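Local coordinates for protein transcriptional regulator (Cytophaga hutchinsonii, PDB 3F0C) that probably binds DNA through a helix-turn-helix domain and regulates transcription, as other regulators of the TetR family do, at residues A[78-88]-A[138-148]. Residues are numbered along the deposited sequence; the frame is centred on the assembly and turned at random.
Sequences LNSGIDATALL and IIQYGITTKEF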
loop_
_atom_site.group_PDB
_atom_site.type_symbol
_atom_site.label_atom_id
_atom_site.label_comp_id
_atom_site.label_asym_id
_atom_site.label_seq_id
_atom_site.Cartn_x
_atom_site.Cartn_y
_atom_site.Cartn_z
ATOM N N LEU A 78 -3.753 -12.114 -24.414
ATOM C CA LEU A 78 -5.005 -12.834 -24.220
ATOM C C LEU A 78 -5.457 -13.572 -25.476
ATOM O O LEU A 78 -6.208 -14.571 -25.396
ATOM C CB LEU A 78 -6.100 -11.871 -23.778
ATOM C CG LEU A 78 -6.070 -11.429 -22.329
ATOM C CD1 LEU A 78 -7.194 -10.419 -22.143
ATOM C CD2 LEU A 78 -6.203 -12.603 -21.388
ATOM N N ASN A 79 -5.009 -13.068 -26.624
ATOM C CA ASN A 79 -5.309 -13.684 -27.900
ATOM C C ASN A 79 -4.081 -14.453 -28.391
ATOM O O ASN A 79 -3.956 -14.734 -29.556
ATOM C CB ASN A 79 -5.758 -12.626 -28.935
ATOM C CG ASN A 79 -6.960 -11.735 -28.453
ATOM O OD1 ASN A 79 -7.474 -10.927 -29.245
ATOM N ND2 ASN A 79 -7.396 -11.876 -27.174
ATOM N N SER A 80 -3.179 -14.794 -27.477
ATOM C CA SER A 80 -1.961 -15.543 -27.802
ATOM C C SER A 80 -2.141 -17.005 -27.431
ATOM O O SER A 80 -1.266 -17.827 -27.687
ATOM C CB SER A 80 -0.726 -14.958 -27.063
ATOM O OG SER A 80 -0.602 -15.368 -25.692
ATOM N N GLY A 81 -3.272 -17.315 -26.798
ATOM C CA GLY A 81 -3.597 -18.680 -26.370
ATOM C C GLY A 81 -2.492 -19.459 -25.679
ATOM O O GLY A 81 -2.109 -20.515 -26.145
ATOM N N ILE A 82 -1.971 -18.920 -24.582
ATOM C CA ILE A 82 -1.184 -19.687 -23.606
ATOM C C ILE A 82 -2.147 -20.071 -22.460
ATOM O O ILE A 82 -3.341 -19.769 -22.549
ATOM C CB ILE A 82 0.059 -18.888 -23.178
ATOM C CG1 ILE A 82 -0.326 -17.556 -22.472
ATOM C CG2 ILE A 82 0.907 -18.635 -24.427
ATOM C CD1 ILE A 82 0.852 -16.705 -21.821
ATOM N N ASP A 83 -1.697 -20.750 -21.411
ATOM C CA ASP A 83 -2.674 -21.227 -20.416
ATOM C C ASP A 83 -3.062 -20.132 -19.393
ATOM O O ASP A 83 -2.544 -19.011 -19.462
ATOM C CB ASP A 83 -2.225 -22.561 -19.787
ATOM C CG ASP A 83 -1.260 -22.403 -18.614
ATOM O OD1 ASP A 83 -0.742 -23.457 -18.146
ATOM O OD2 ASP A 83 -1.027 -21.260 -18.138
ATOM N N ALA A 84 -3.994 -20.432 -18.481
ATOM C CA ALA A 84 -4.452 -19.437 -17.480
ATOM C C ALA A 84 -3.285 -18.911 -16.677
ATOM O O ALA A 84 -3.132 -17.696 -16.520
ATOM C CB ALA A 84 -5.484 -20.028 -16.543
ATOM N N THR A 85 -2.464 -19.837 -16.177
ATOM C CA THR A 85 -1.242 -19.503 -15.417
ATOM C C THR A 85 -0.259 -18.589 -16.214
ATOM O O THR A 85 0.065 -17.478 -15.768
ATOM C CB THR A 85 -0.560 -20.806 -14.937
ATOM O OG1 THR A 85 -1.561 -21.673 -14.386
ATOM C CG2 THR A 85 0.497 -20.542 -13.892
ATOM N N ALA A 86 0.165 -19.022 -17.401
ATOM C CA ALA A 86 1.088 -18.223 -18.215
ATOM C C ALA A 86 0.557 -16.823 -18.473
ATOM O O ALA A 86 1.343 -15.889 -18.585
ATOM C CB ALA A 86 1.375 -18.902 -19.528
ATOM N N LEU A 87 -0.768 -16.686 -18.603
ATOM C CA LEU A 87 -1.402 -15.379 -18.861
ATOM C C LEU A 87 -1.282 -14.522 -17.599
ATOM O O LEU A 87 -0.851 -13.355 -17.639
ATOM C CB LEU A 87 -2.885 -15.534 -19.255
ATOM C CG LEU A 87 -3.197 -16.002 -20.677
ATOM C CD1 LEU A 87 -4.561 -16.634 -20.729
ATOM C CD2 LEU A 87 -3.091 -14.857 -21.665
ATOM N N LEU A 88 -1.649 -15.130 -16.475
ATOM C CA LEU A 88 -1.650 -14.434 -15.217
ATOM C C LEU A 88 -0.261 -13.850 -14.948
ATOM O O LEU A 88 -0.121 -12.692 -14.515
ATOM C CB LEU A 88 -2.028 -15.387 -14.114
ATOM C CG LEU A 88 -3.019 -14.773 -13.135
ATOM C CD1 LEU A 88 -4.450 -15.024 -13.593
ATOM C CD2 LEU A 88 -2.795 -15.351 -11.739
ATOM N N ILE A 138 -9.271 -14.011 -16.733
ATOM C CA ILE A 138 -8.227 -15.035 -16.751
ATOM C C ILE A 138 -8.568 -16.119 -15.734
ATOM O O ILE A 138 -8.484 -17.306 -16.019
ATOM C CB ILE A 138 -6.840 -14.465 -16.484
ATOM C CG1 ILE A 138 -6.582 -13.233 -17.387
ATOM C CG2 ILE A 138 -5.840 -15.538 -16.743
ATOM C CD1 ILE A 138 -5.198 -12.584 -17.322
ATOM N N ILE A 139 -9.004 -15.705 -14.554
ATOM C CA ILE A 139 -9.454 -16.664 -13.556
ATOM C C ILE A 139 -10.545 -17.531 -14.176
ATOM O O ILE A 139 -10.512 -18.761 -14.094
ATOM C CB ILE A 139 -9.901 -15.955 -12.242
ATOM C CG1 ILE A 139 -8.640 -15.374 -11.554
ATOM C CG2 ILE A 139 -10.673 -16.910 -11.325
ATOM C CD1 ILE A 139 -8.864 -14.523 -10.289
ATOM N N GLN A 140 -11.496 -16.888 -14.832
ATOM C CA GLN A 140 -12.605 -17.621 -15.446
ATOM C C GLN A 140 -12.136 -18.672 -16.459
ATOM O O GLN A 140 -12.655 -19.771 -16.487
ATOM C CB GLN A 140 -13.559 -16.631 -16.132
ATOM C CG GLN A 140 -14.748 -17.260 -16.782
ATOM C CD GLN A 140 -15.624 -17.882 -15.763
ATOM O OE1 GLN A 140 -15.655 -19.107 -15.620
ATOM N NE2 GLN A 140 -16.319 -17.045 -14.999
ATOM N N TYR A 141 -11.177 -18.312 -17.305
ATOM C CA TYR A 141 -10.597 -19.242 -18.272
ATOM C C TYR A 141 -9.904 -20.384 -17.536
ATOM O O TYR A 141 -10.127 -21.540 -17.831
ATOM C CB TYR A 141 -9.623 -18.501 -19.195
ATOM C CG TYR A 141 -8.905 -19.351 -20.218
ATOM C CD1 TYR A 141 -9.457 -20.555 -20.697
ATOM C CD2 TYR A 141 -7.705 -18.920 -20.764
ATOM C CE1 TYR A 141 -8.808 -21.307 -21.638
ATOM C CE2 TYR A 141 -7.052 -19.666 -21.713
ATOM C CZ TYR A 141 -7.609 -20.851 -22.141
ATOM O OH TYR A 141 -6.946 -21.589 -23.072
ATOM N N GLY A 142 -9.083 -20.047 -16.555
ATOM C CA GLY A 142 -8.521 -21.042 -15.640
ATOM C C GLY A 142 -9.553 -21.997 -15.045
ATOM O O GLY A 142 -9.347 -23.212 -15.033
ATOM N N ILE A 143 -10.656 -21.441 -14.540
ATOM C CA ILE A 143 -11.739 -22.244 -13.974
ATOM C C ILE A 143 -12.180 -23.210 -15.034
ATOM O O ILE A 143 -12.068 -24.413 -14.830
ATOM C CB ILE A 143 -12.966 -21.400 -13.496
ATOM C CG1 ILE A 143 -12.681 -20.705 -12.147
ATOM C CG2 ILE A 143 -14.214 -22.251 -13.387
ATOM C CD1 ILE A 143 -13.798 -19.748 -11.702
ATOM N N THR A 144 -12.629 -22.707 -16.183
ATOM C CA THR A 144 -13.180 -23.592 -17.239
ATOM C C THR A 144 -12.100 -24.524 -17.793
ATOM O O THR A 144 -12.294 -25.729 -17.875
ATOM C CB THR A 144 -13.840 -22.799 -18.395
ATOM O OG1 THR A 144 -12.826 -22.216 -19.233
ATOM C CG2 THR A 144 -14.792 -21.701 -17.846
ATOM N N THR A 145 -10.954 -23.954 -18.129
ATOM C CA THR A 145 -9.768 -24.724 -18.485
ATOM C C THR A 145 -9.370 -25.725 -17.377
ATOM O O THR A 145 -8.576 -26.637 -17.610
ATOM C CB THR A 145 -8.580 -23.773 -18.773
ATOM O OG1 THR A 145 -7.672 -24.388 -19.687
ATOM C CG2 THR A 145 -7.856 -23.420 -17.503
ATOM N N LYS A 146 -9.911 -25.511 -16.177
ATOM C CA LYS A 146 -9.775 -26.401 -15.014
ATOM C C LYS A 146 -8.394 -26.333 -14.357
ATOM O O LYS A 146 -8.007 -27.239 -13.625
ATOM C CB LYS A 146 -10.200 -27.847 -15.339
ATOM C CG LYS A 146 -11.703 -27.997 -15.632
ATOM C CD LYS A 146 -12.099 -29.431 -15.975
ATOM C CE LYS A 146 -13.591 -29.530 -16.231
ATOM N NZ LYS A 146 -13.998 -30.919 -16.592
ATOM N N GLU A 147 -7.672 -25.236 -14.584
ATOM C CA GLU A 147 -6.392 -25.001 -13.914
ATOM C C GLU A 147 -6.643 -24.428 -12.521
ATOM O O GLU A 147 -5.938 -24.739 -11.568
ATOM C CB GLU A 147 -5.522 -24.045 -14.728
ATOM C CG GLU A 147 -5.079 -24.574 -16.088
ATOM C CD GLU A 147 -4.528 -23.474 -16.984
ATOM O OE1 GLU A 147 -3.580 -22.772 -16.566
ATOM O OE2 GLU A 147 -5.040 -23.287 -18.103
ATOM N N PHE A 148 -7.664 -23.585 -12.411
ATOM C CA PHE A 148 -8.002 -22.967 -11.144
ATOM C C PHE A 148 -9.324 -23.531 -10.642
ATOM O O PHE A 148 -10.227 -23.781 -11.424
ATOM C CB PHE A 148 -8.145 -21.442 -11.283
ATOM C CG PHE A 148 -7.035 -20.755 -12.076
ATOM C CD1 PHE A 148 -5.726 -21.188 -12.034
ATOM C CD2 PHE A 148 -7.317 -19.610 -12.812
ATOM C CE1 PHE A 148 -4.731 -20.517 -12.755
ATOM C CE2 PHE A 148 -6.329 -18.945 -13.530
ATOM C CZ PHE A 148 -5.038 -19.398 -13.497
#
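With CG of E147 anti to its carbonyl carbon (chi1 -65°) and the chain extended beyond, the carboxylate arrives at the first turn of helix 84-106; CG1 of I138, likewise anti to its carbonyl carbon, leaves CG2 anti to the backbone N and turned to that helix. The pairing joins two nearly antiparallel helices of the TetR-type all-helical domain; the axes of 84-88 and 138-145 approach to 9.3 Å at 164°. E147 follows the Schellman motif that closes helix 118-145 at K146. Its OE1 accepts from T85 N at 3.2 Å, on the syn side and 24° out of the carboxylate plane, and from T85 OG1 nearly along the C-O direction. A84 N donates to E147 OE2, an atom less surely placed. D83, the N-cap, turns its own OD2 to A86 N at 2.6 Å. The two acids therefore share one helix start, D83 OD1 lying 3.3 Å from E147 OE1; the amides there probably offset some of the repulsion between them. Cut back to an alanine here, the E147 side chain would lose its carboxylate, and T85 N and T85 OG1 would probably be left without this acceptor. Deeper in, I138 is a knob among L78, A84, L87 and L88. A84 packs against G142, where the backbones draw closest, CA to CA 4.7 Å. F148 lies beside L88, and helix 183-201 covers it through L200, which T85 and L88 also touch. L87 CD1 meets the exposed Y141 ring at its edge, in plane, 3.9 Å from Y141 CD2.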